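PDB 3BO5: histone-lysine N-methyltransferase SETMAR from Homo sapiens, which dimethylates a lysine of histone H3 with S-adenosyl-L-methionine as methyl donor and, as a SET-transposase fusion, takes part in DNA double-strand break repair. Local coordinates for residues 269-274 with 282-287; 140-145 with 243-248; 57-62 with 101-106. The protein carries 2 engineered substitutions. One frame throughout, in Å; residues are numbered along the deposited sequence.

The three contacts belong to the methyltransferase part of the protein and sample its post-SET (contact 1), SET (contact 2) and pre-SET (contact 3) regions. Contact 1 touches S-adenosyl-L-homocysteine directly and holds one cysteine of the nearby zinc site. Contact 2 lies further from the ligand: the side chain of Glu244 is about 6 Å from it and forms a salt bridge with Lys136 of the binding site. Centres of contacts 1 and 2 are about 21 Å apart, yet Pro286 CG packs 4.0 Å from Asp248 OD1. Contact 3, at the three-zinc cluster, lies across the centre of the chain from both, its nearest atoms about 23 Å from contact 1 and about 16 Å from contact 2.

Contact 1 of 3, residues 269-274 with 282-287; sequences KLRKPC and TAFLPF. With ZN (zinc ion), chain E; SAH (S-adenosyl-L-homocysteine), chain F.
Arg271 lays its guanidinium flat on the ring of Phe284, the two centres 3.6 Å apart and the planes tilted by 22°, a stack that is also a cation-pi contact. NH2 does most of the touching, over the middle of the face, and comes within 3.2 Å of Phe284 CE1; CB of Arg271 rests on CD2 of the same ring. The arginine chain is bent at chi3, which turns NE back above the phenylalanine. A chi1 of 118° leaves Phe284 CG close to eclipsed, probably at some cost, and Pro286 N sits over the opposite face of the ring. Behind the stack the backbones meet in a single beta bridge. Leu285 N donates to Lys272 O at 2.7 Å, and Cys274 N to Ala283 O at 3.0 Å. One water extends the pairing, accepting from Lys272 N and donating to Leu285 O. This is the cysteine-rich post-SET segment, folded against S-adenosyl-L-homocysteine, the demethylated product of the methyl donor. Cys274 SG, anti to the backbone N (chi1 -178°), binds the zinc ion at 2.4 Å; Cys276 and Cys281 of the same segment and Cys213 of the SET domain complete the site, so the zinc ties the two together. The same sulfur lies 3.3 Å from N6 of S-adenosyl-L-homocysteine. Both methyls of Leu285 reach the adenine, CD1 coming within 3.2 Å of ligand C6. Phe287 CZ lies 3.7 Å from O3' of the S-adenosyl-L-homocysteine ribose. The extended chain of Lys272 runs past Phe287 CE2, and its NZ is hydrogen-bonded to Asn178 OD1.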
loop_
_atom_site.group_PDB
_atom_site.type_symbol
_atom_site.label_atom_id
_atom_site.label_comp_id
_atom_site.label_asym_id
_atom_site.label_seq_id
_atom_site.Cartn_x
_atom_site.Cartn_y
_atom_site.Cartn_z
ATOM N N LYS A 269 -6.506 24.704 -2.748
ATOM C CA LYS A 269 -7.669 24.578 -3.537
ATOM C C LYS A 269 -7.359 24.297 -5.008
ATOM O O LYS A 269 -8.211 23.725 -5.670
ATOM C CB LYS A 269 -8.549 25.806 -3.358
ATOM C CG LYS A 269 -8.919 26.021 -1.863
ATOM C CD LYS A 269 -9.949 24.979 -1.373
ATOM C CE LYS A 269 -10.389 25.236 0.097
ATOM N NZ LYS A 269 -11.297 24.134 0.580
ATOM N N LEU A 270 -6.152 24.625 -5.476
ATOM C CA LEU A 270 -5.759 24.245 -6.880
ATOM C C LEU A 270 -5.954 22.761 -7.152
ATOM O O LEU A 270 -5.670 21.919 -6.295
ATOM C CB LEU A 270 -4.318 24.602 -7.237
ATOM C CG LEU A 270 -3.996 26.067 -7.498
ATOM C CD1 LEU A 270 -2.597 26.291 -7.964
ATOM C CD2 LEU A 270 -4.944 26.583 -8.525
ATOM N N ARG A 271 -6.533 22.469 -8.314
ATOM C CA ARG A 271 -6.703 21.088 -8.747
ATOM C C ARG A 271 -5.414 20.773 -9.516
ATOM O O ARG A 271 -5.105 21.439 -10.538
ATOM C CB ARG A 271 -7.978 21.014 -9.597
ATOM C CG ARG A 271 -9.208 21.428 -8.745
ATOM C CD ARG A 271 -10.484 21.564 -9.508
ATOM N NE ARG A 271 -10.898 20.250 -10.018
ATOM C CZ ARG A 271 -11.489 19.302 -9.291
ATOM N NH1 ARG A 271 -11.758 19.504 -7.987
ATOM N NH2 ARG A 271 -11.809 18.154 -9.875
ATOM N N LYS A 272 -4.604 19.802 -9.042
ATOM C CA LYS A 272 -3.313 19.545 -9.659
ATOM C C LYS A 272 -3.538 18.714 -10.905
ATOM O O LYS A 272 -4.423 17.871 -10.905
ATOM C CB LYS A 272 -2.454 18.753 -8.696
ATOM C CG LYS A 272 -2.098 19.594 -7.463
ATOM C CD LYS A 272 -0.875 18.995 -6.868
ATOM C CE LYS A 272 -0.401 19.744 -5.619
ATOM N NZ LYS A 272 0.985 19.247 -5.369
ATOM N N PRO A 273 -2.809 19.001 -11.974
ATOM C CA PRO A 273 -3.044 18.267 -13.240
ATOM C C PRO A 273 -2.518 16.865 -13.119
ATOM O O PRO A 273 -1.523 16.652 -12.433
ATOM C CB PRO A 273 -2.177 18.969 -14.256
ATOM C CG PRO A 273 -1.690 20.181 -13.582
ATOM C CD PRO A 273 -1.793 20.059 -12.125
ATOM N N CYS A 274 -3.204 15.966 -13.811
ATOM C CA CYS A 274 -2.804 14.560 -13.882
ATOM C C CYS A 274 -2.158 14.368 -15.251
ATOM O O CYS A 274 -2.725 14.734 -16.289
ATOM C CB CYS A 274 -4.049 13.626 -13.757
ATOM S SG CYS A 274 -3.494 11.926 -13.793
ATOM N N THR A 282 -8.936 12.095 -16.147
ATOM C CA THR A 282 -9.866 13.175 -15.807
ATOM C C THR A 282 -9.145 14.515 -15.878
ATOM O O THR A 282 -9.799 15.577 -15.711
ATOM C CB THR A 282 -10.309 13.004 -14.378
ATOM O OG1 THR A 282 -9.142 13.068 -13.535
ATOM C CG2 THR A 282 -11.008 11.683 -14.201
ATOM N N ALA A 283 -7.819 14.485 -16.098
ATOM C CA ALA A 283 -6.910 15.632 -16.156
ATOM C C ALA A 283 -6.585 16.228 -14.779
ATOM O O ALA A 283 -5.794 17.189 -14.704
ATOM C CB ALA A 283 -7.469 16.781 -17.128
ATOM N N PHE A 284 -7.156 15.683 -13.704
ATOM C CA PHE A 284 -6.757 16.175 -12.389
ATOM C C PHE A 284 -6.425 15.046 -11.436
ATOM O O PHE A 284 -7.039 13.961 -11.454
ATOM C CB PHE A 284 -7.640 17.291 -11.778
ATOM C CG PHE A 284 -8.357 16.919 -10.410
ATOM C CD1 PHE A 284 -9.342 15.971 -10.339
ATOM C CD2 PHE A 284 -8.051 17.609 -9.241
ATOM C CE1 PHE A 284 -9.989 15.659 -9.130
ATOM C CE2 PHE A 284 -8.672 17.303 -8.016
ATOM C CZ PHE A 284 -9.653 16.347 -7.964
ATOM N N LEU A 285 -5.448 15.339 -10.590
ATOM C CA LEU A 285 -5.035 14.411 -9.596
ATOM C C LEU A 285 -6.054 14.474 -8.471
ATOM O O LEU A 285 -6.240 15.555 -7.853
ATOM C CB LEU A 285 -3.598 14.817 -9.166
ATOM C CG LEU A 285 -2.436 13.917 -9.027
ATOM C CD1 LEU A 285 -2.383 13.026 -10.274
ATOM C CD2 LEU A 285 -1.251 14.826 -8.842
ATOM N N PRO A 286 -6.741 13.370 -8.198
ATOM C CA PRO A 286 -7.905 13.406 -7.296
ATOM C C PRO A 286 -7.577 13.324 -5.795
ATOM O O PRO A 286 -8.055 12.400 -5.117
ATOM C CB PRO A 286 -8.733 12.236 -7.756
ATOM C CG PRO A 286 -7.608 11.158 -8.142
ATOM C CD PRO A 286 -6.526 12.017 -8.777
ATOM N N PHE A 287 -6.824 14.302 -5.314
ATOM C CA PHE A 287 -6.645 14.439 -3.842
ATOM C C PHE A 287 -7.915 14.949 -3.190
ATOM O O PHE A 287 -8.700 15.673 -3.827
ATOM C CB PHE A 287 -5.524 15.435 -3.561
ATOM C CG PHE A 287 -4.174 14.963 -3.925
ATOM C CD1 PHE A 287 -3.502 13.996 -3.153
ATOM C CD2 PHE A 287 -3.499 15.541 -5.011
ATOM C CE1 PHE A 287 -2.193 13.579 -3.497
ATOM C CE2 PHE A 287 -2.233 15.149 -5.351
ATOM C CZ PHE A 287 -1.538 14.165 -4.596
HETATM ZN ZN ZN E . -5.040 10.748 -15.179
HETATM N N SAH F . 6.254 11.563 -7.790
HETATM C CA SAH F . 6.433 11.413 -6.310
HETATM C CB SAH F . 5.950 10.035 -5.797
HETATM C CG SAH F . 4.417 10.054 -5.658
HETATM S SD SAH F . 3.875 11.154 -4.318
HETATM C C SAH F . 7.919 11.667 -5.970
HETATM O O SAH F . 8.688 12.108 -6.818
HETATM O OXT SAH F . 8.304 11.392 -4.787
HETATM C "C5'" SAH F . 2.601 12.095 -5.180
HETATM C "C4'" SAH F . 3.130 13.210 -6.079
HETATM O "O4'" SAH F . 3.643 12.686 -7.308
HETATM C "C3'" SAH F . 2.067 14.174 -6.516
HETATM O "O3'" SAH F . 1.857 15.202 -5.509
HETATM C "C2'" SAH F . 2.600 14.742 -7.799
HETATM O "O2'" SAH F . 3.719 15.620 -7.579
HETATM C "C1'" SAH F . 3.210 13.498 -8.416
HETATM N N9 SAH F . 2.228 12.680 -9.156
HETATM C C8 SAH F . 1.790 11.391 -8.864
HETATM N N7 SAH F . 0.982 10.992 -9.827
HETATM C C5 SAH F . 0.900 11.958 -10.765
HETATM C C6 SAH F . 0.144 12.033 -11.955
HETATM N N6 SAH F . -0.609 11.061 -12.474
HETATM N N1 SAH F . 0.267 13.236 -12.643
HETATM C C2 SAH F . 1.050 14.253 -12.193
HETATM N N3 SAH F . 1.824 14.215 -11.051
HETATM C C4 SAH F . 1.649 13.062 -10.346
HETATM O O HOH W 1 -5.381 18.058 -7.064
#

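Contact 2 of 3, residues 140-145 with 243-248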
loop_
_atom_site.group_PDB
_atom_site.type_symbol
_atom_site.label_atom_id
_atom_site.label_comp_id
_atom_site.label_asym_id
_atom_site.label_seq_id
_atom_site.Cartn_x
_atom_site.Cartn_y
_atom_site.Cartn_z
ATOM N N LEU A 140 7.639 4.463 -9.336
ATOM C CA LEU A 140 8.092 3.062 -9.056
ATOM C C LEU A 140 7.675 2.245 -10.246
ATOM O O LEU A 140 6.509 2.296 -10.699
ATOM C CB LEU A 140 7.437 2.551 -7.785
ATOM C CG LEU A 140 8.051 1.251 -7.255
ATOM C CD1 LEU A 140 9.424 1.565 -6.715
ATOM C CD2 LEU A 140 7.153 0.679 -6.147
ATOM N N ARG A 141 8.625 1.440 -10.740
ATOM C CA ARG A 141 8.241 0.483 -11.775
ATOM C C ARG A 141 8.769 -0.901 -11.415
ATOM O O ARG A 141 9.615 -1.039 -10.587
ATOM C CB ARG A 141 8.713 0.923 -13.188
ATOM C CG ARG A 141 10.237 0.976 -13.317
ATOM C CD ARG A 141 10.595 1.508 -14.722
ATOM N NE ARG A 141 12.005 1.884 -14.759
ATOM C CZ ARG A 141 12.524 2.628 -15.749
ATOM N NH1 ARG A 141 11.716 3.048 -16.747
ATOM N NH2 ARG A 141 13.804 2.938 -15.778
ATOM N N THR A 142 8.151 -1.892 -12.029
ATOM C CA THR A 142 8.660 -3.233 -11.848
ATOM C C THR A 142 9.736 -3.517 -12.912
ATOM O O THR A 142 9.635 -3.083 -14.074
ATOM C CB THR A 142 7.537 -4.245 -11.897
ATOM O OG1 THR A 142 8.106 -5.537 -11.688
ATOM C CG2 THR A 142 6.775 -4.259 -13.228
ATOM N N LEU A 143 10.743 -4.279 -12.520
ATOM C CA LEU A 143 11.721 -4.718 -13.516
ATOM C C LEU A 143 11.410 -6.108 -13.962
ATOM O O LEU A 143 12.188 -6.679 -14.775
ATOM C CB LEU A 143 13.140 -4.712 -12.928
ATOM C CG LEU A 143 13.629 -3.366 -12.480
ATOM C CD1 LEU A 143 15.017 -3.426 -11.783
ATOM C CD2 LEU A 143 13.592 -2.386 -13.612
ATOM N N GLU A 144 10.320 -6.656 -13.496
ATOM C CA GLU A 144 9.913 -7.980 -13.952
ATOM C C GLU A 144 8.435 -8.195 -14.058
ATOM O O GLU A 144 7.632 -7.414 -13.547
ATOM C CB GLU A 144 10.517 -9.019 -13.064
ATOM C CG GLU A 144 10.276 -8.850 -11.641
ATOM C CD GLU A 144 11.040 -9.902 -10.804
ATOM O OE1 GLU A 144 11.718 -9.530 -9.835
ATOM O OE2 GLU A 144 11.048 -11.103 -11.199
ATOM N N PHE A 145 8.040 -9.254 -14.766
ATOM C CA PHE A 145 6.655 -9.505 -14.969
ATOM C C PHE A 145 5.957 -9.756 -13.629
ATOM O O PHE A 145 6.438 -10.545 -12.840
ATOM C CB PHE A 145 6.483 -10.758 -15.825
ATOM C CG PHE A 145 5.101 -10.963 -16.287
ATOM C CD1 PHE A 145 4.601 -10.257 -17.386
ATOM C CD2 PHE A 145 4.299 -11.897 -15.685
ATOM C CE1 PHE A 145 3.288 -10.456 -17.809
ATOM C CE2 PHE A 145 2.987 -12.128 -16.142
ATOM C CZ PHE A 145 2.483 -11.392 -17.185
ATOM N N GLU A 243 7.099 -1.662 -16.562
ATOM C CA GLU A 243 5.826 -0.962 -16.527
ATOM C C GLU A 243 5.823 -0.216 -15.202
ATOM O O GLU A 243 6.055 -0.811 -14.117
ATOM C CB GLU A 243 4.623 -1.925 -16.539
ATOM C CG GLU A 243 3.312 -1.179 -16.689
ATOM C CD GLU A 243 2.153 -2.096 -16.936
ATOM O OE1 GLU A 243 2.381 -3.202 -17.490
ATOM O OE2 GLU A 243 0.988 -1.720 -16.628
ATOM N N GLU A 244 5.424 1.037 -15.299
ATOM C CA GLU A 244 5.265 1.843 -14.073
ATOM C C GLU A 244 4.066 1.372 -13.263
ATOM O O GLU A 244 3.026 0.967 -13.820
ATOM C CB GLU A 244 5.026 3.300 -14.394
ATOM C CG GLU A 244 4.796 4.168 -13.114
ATOM C CD GLU A 244 4.809 5.663 -13.399
ATOM O OE1 GLU A 244 4.727 6.073 -14.609
ATOM O OE2 GLU A 244 4.859 6.464 -12.416
ATOM N N LEU A 245 4.257 1.356 -11.938
ATOM C CA LEU A 245 3.224 0.855 -10.999
ATOM C C LEU A 245 2.430 2.078 -10.518
ATOM O O LEU A 245 3.061 3.117 -10.195
ATOM C CB LEU A 245 3.916 0.193 -9.814
ATOM C CG LEU A 245 4.729 -1.047 -10.232
ATOM C CD1 LEU A 245 5.619 -1.461 -9.085
ATOM C CD2 LEU A 245 3.805 -2.205 -10.611
ATOM N N SER A 246 1.122 1.957 -10.483
ATOM C CA SER A 246 0.286 3.122 -10.095
ATOM C C SER A 246 -0.909 2.670 -9.348
ATOM O O SER A 246 -1.378 1.519 -9.499
ATOM C CB SER A 246 -0.136 3.828 -11.347
ATOM O OG SER A 246 -0.900 2.976 -12.208
ATOM N N TYR A 247 -1.490 3.563 -8.540
ATOM C CA TYR A 247 -2.812 3.240 -8.010
ATOM C C TYR A 247 -3.654 4.520 -8.066
ATOM O O TYR A 247 -3.135 5.582 -8.429
ATOM C CB TYR A 247 -2.803 2.742 -6.562
ATOM C CG TYR A 247 -2.344 3.635 -5.416
ATOM C CD1 TYR A 247 -3.263 4.343 -4.642
ATOM C CD2 TYR A 247 -0.960 3.665 -5.022
ATOM C CE1 TYR A 247 -2.850 5.037 -3.511
ATOM C CE2 TYR A 247 -0.553 4.372 -3.882
ATOM C CZ TYR A 247 -1.506 5.058 -3.164
ATOM O OH TYR A 247 -1.220 5.720 -1.986
ATOM N N ASP A 248 -4.948 4.323 -7.818
ATOM C CA ASP A 248 -5.849 5.463 -7.938
ATOM C C ASP A 248 -5.893 6.237 -6.647
ATOM O O ASP A 248 -6.338 5.703 -5.631
ATOM C CB ASP A 248 -7.225 4.924 -8.281
ATOM C CG ASP A 248 -8.340 5.991 -8.293
ATOM O OD1 ASP A 248 -8.097 7.212 -8.134
ATOM O OD2 ASP A 248 -9.490 5.490 -8.560
HETATM O O HOH W 2 4.839 5.131 -10.006
#
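An antiparallel strand pairing inside the SET domain joins Leu140, Arg141 and Thr142 to Glu243, Glu244 and Leu245, the short strand 140-142 and the weakly bonded strand at about 244-247 crossing at 121°. Leu245 N gives a nearly straight bond to Leu140 O at 2.7 Å, and Thr142 N a longer one to Glu243 O at 3.1 Å. Between them Arg141 and Glu244 form a non-hydrogen-bonded pair with diverging side chains; CB of Arg141 presses on Glu243 O at 3.3 Å. Leu140 and Leu245 point to the same face, crossing at a slant, CD2 of Leu140 3.9 Å from CD1 of Leu245. Thr142 holds OG1 anti to the backbone N (chi1 -179°), where the hydroxyl donates to Glu144 O at 2.7 Å. Thr142 CG2 lies 3.6 Å from Glu243 O. An alanine here would probably leave Glu144 O without this donor and open a small gap beside Glu243 O. A water accepting from Leu140 N lies close to Leu245 O. Glu244 forms a salt bridge with Lys136 and a hydrogen bond with Asn210. Within its sheet, strand 138-142 lies between 128-132 and 244-247; Leu140 packs on Val130, Leu245 on Phe128 and Leu217.

Contact 3 of 3, residues 57-62 with 101-106. With ZN (zinc ion), chain B; ZN (zinc ion), chain D; ZN (zinc ion), chain C.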
loop_
_atom_site.group_PDB
_atom_site.type_symbol
_atom_site.label_atom_id
_atom_site.label_comp_id
_atom_site.label_asym_id
_atom_site.label_seq_id
_atom_site.Cartn_x
_atom_site.Cartn_y
_atom_site.Cartn_z
ATOM N N ILE A 57 0.431 -6.670 18.597
ATOM C CA ILE A 57 -0.564 -7.690 18.263
ATOM C C ILE A 57 -1.888 -7.410 18.984
ATOM O O ILE A 57 -1.860 -7.267 20.236
ATOM C CB ILE A 57 -0.081 -9.055 18.722
ATOM C CG1 ILE A 57 1.339 -9.297 18.223
ATOM C CG2 ILE A 57 -1.118 -10.100 18.286
ATOM C CD1 ILE A 57 2.012 -10.574 18.859
ATOM N N THR A 58 -2.990 -7.340 18.212
ATOM C CA THR A 58 -4.385 -7.144 18.657
ATOM C C THR A 58 -5.188 -8.440 18.513
ATOM O O THR A 58 -6.107 -8.707 19.316
ATOM C CB THR A 58 -5.161 -6.095 17.749
ATOM O OG1 THR A 58 -4.370 -4.934 17.555
ATOM C CG2 THR A 58 -6.531 -5.733 18.291
ATOM N N PHE A 59 -4.853 -9.232 17.473
ATOM C CA PHE A 59 -5.715 -10.376 17.106
ATOM C C PHE A 59 -5.118 -11.676 17.526
ATOM O O PHE A 59 -3.952 -11.922 17.255
ATOM C CB PHE A 59 -5.924 -10.392 15.589
ATOM C CG PHE A 59 -6.612 -9.187 15.114
ATOM C CD1 PHE A 59 -7.864 -8.875 15.623
ATOM C CD2 PHE A 59 -6.010 -8.294 14.225
ATOM C CE1 PHE A 59 -8.548 -7.683 15.210
ATOM C CE2 PHE A 59 -6.700 -7.143 13.787
ATOM C CZ PHE A 59 -7.934 -6.834 14.268
ATOM N N PRO A 60 -5.922 -12.507 18.232
ATOM C CA PRO A 60 -5.307 -13.719 18.793
ATOM C C PRO A 60 -5.050 -14.865 17.825
ATOM O O PRO A 60 -4.322 -15.802 18.177
ATOM C CB PRO A 60 -6.315 -14.206 19.807
ATOM C CG PRO A 60 -7.596 -13.594 19.485
ATOM C CD PRO A 60 -7.293 -12.283 18.722
ATOM N N GLY A 61 -5.607 -14.699 16.647
ATOM C CA GLY A 61 -5.357 -15.687 15.570
ATOM C C GLY A 61 -6.356 -16.837 15.529
ATOM O O GLY A 61 -7.337 -16.904 16.315
ATOM N N CYS A 62 -6.100 -17.773 14.609
ATOM C CA CYS A 62 -6.985 -18.927 14.482
ATOM C C CYS A 62 -6.424 -20.085 15.270
ATOM O O CYS A 62 -5.281 -20.079 15.756
ATOM C CB CYS A 62 -7.097 -19.301 13.018
ATOM S SG CYS A 62 -5.528 -19.796 12.258
ATOM N N PRO A 101 -13.892 -7.919 4.972
ATOM C CA PRO A 101 -12.567 -7.557 5.492
ATOM C C PRO A 101 -11.583 -8.717 5.372
ATOM O O PRO A 101 -11.959 -9.904 5.513
ATOM C CB PRO A 101 -12.829 -7.175 6.950
ATOM C CG PRO A 101 -14.097 -7.923 7.315
ATOM C CD PRO A 101 -14.911 -7.991 6.034
ATOM N N VAL A 102 -10.339 -8.379 5.067
ATOM C CA VAL A 102 -9.298 -9.360 4.862
ATOM C C VAL A 102 -8.400 -9.458 6.087
ATOM O O VAL A 102 -7.787 -8.433 6.540
ATOM C CB VAL A 102 -8.363 -9.014 3.666
ATOM C CG1 VAL A 102 -7.212 -10.000 3.535
ATOM C CG2 VAL A 102 -9.175 -8.947 2.320
ATOM N N PHE A 103 -8.349 -10.692 6.624
ATOM C CA PHE A 103 -7.409 -10.986 7.705
ATOM C C PHE A 103 -6.463 -12.054 7.243
ATOM O O PHE A 103 -6.904 -13.060 6.774
ATOM C CB PHE A 103 -8.185 -11.496 8.928
ATOM C CG PHE A 103 -8.967 -10.428 9.577
ATOM C CD1 PHE A 103 -8.425 -9.732 10.674
ATOM C CD2 PHE A 103 -10.256 -10.125 9.113
ATOM C CE1 PHE A 103 -9.158 -8.700 11.297
ATOM C CE2 PHE A 103 -11.008 -9.086 9.747
ATOM C CZ PHE A 103 -10.452 -8.414 10.812
ATOM N N GLU A 104 -5.175 -11.802 7.345
ATOM C CA GLU A 104 -4.157 -12.890 7.185
ATOM C C GLU A 104 -3.944 -13.626 8.503
ATOM O O GLU A 104 -4.138 -13.067 9.602
ATOM C CB GLU A 104 -2.807 -12.319 6.692
ATOM C CG GLU A 104 -2.957 -11.813 5.280
ATOM C CD GLU A 104 -1.614 -11.647 4.545
ATOM O OE1 GLU A 104 -0.509 -11.874 5.125
ATOM O OE2 GLU A 104 -1.761 -11.212 3.378
ATOM N N CYS A 105 -3.443 -14.875 8.392
ATOM C CA CYS A 105 -2.944 -15.541 9.597
ATOM C C CYS A 105 -1.734 -14.735 10.085
ATOM O O CYS A 105 -1.073 -14.057 9.313
ATOM C CB CYS A 105 -2.649 -16.986 9.291
ATOM S SG CYS A 105 -4.118 -17.883 9.065
ATOM N N ASN A 106 -1.569 -14.698 11.421
ATOM C CA ASN A 106 -0.627 -13.799 12.031
ATOM C C ASN A 106 0.378 -14.506 12.915
ATOM O O ASN A 106 0.526 -15.700 12.852
ATOM C CB ASN A 106 -1.345 -12.648 12.722
ATOM C CG ASN A 106 -2.101 -13.079 13.958
ATOM O OD1 ASN A 106 -1.805 -14.102 14.552
ATOM N ND2 ASN A 106 -3.052 -12.234 14.409
HETATM ZN ZN ZN B . -4.987 -17.699 11.242
HETATM ZN ZN ZN D . -6.551 -20.987 10.499
HETATM ZN ZN ZN C . -3.193 -20.013 8.621
#
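Two phenylalanines make the aromatic part of this contact: the edge of Phe103 meets the face of Phe59 in a T-shaped pair, centroids 5.3 Å apart and planes at 88°. CE1 of Phe103 does the touching, above the Phe59 ring but offset toward its rim, and lies 3.7 Å from CZ. Thr58 CB sits over the opposite face of Phe59. Arg223 of strand 217-223 packs against both aromatic side chains, which places the pair beside the sheet that strand 102-103 joins.

The polar link is a single hydrogen bond, from Asn106 ND2 to Phe59 O at 3.0 Å. The amide approaches from above the carbonyl plane and the bond is bent, with an angle of 148° at the hydrogen. ND2 also lies 3.6 Å from Phe59 CB, packing the amide against the root of the aromatic side chain. With chi1 at 70°, CG of Asn106 stands between its own backbone N and carbonyl carbon, and the amide beyond it faces segment 57-62. OD1, hydrogen-bonded to Leu108 just along the chain, lies 4.0 Å from Gly61 CA. A CB on Gly61 would sit only 3.3 Å from Asn106 OD1 and, at the backbone angles found there, would press on the carbonyl O of Pro60, so glycine fits here.

Metal bonds close the contact. Cys62 SG and Cys105 SG, 4.0 Å apart, hold one zinc ion between them, each sulfur bound to it at 2.4 Å; Cys76 and Cys109 are its other ligands. Each thiolate also bridges to a second zinc: Cys62 to the one shared with Cys64, Cys69 and Cys74, Cys105 to the one shared with Cys69, Cys111 and Cys115. Nine cysteines thus bind three zinc ions, with Cys62, Cys69 and Cys105 bridging, in the triangular cluster of the pre-SET domain.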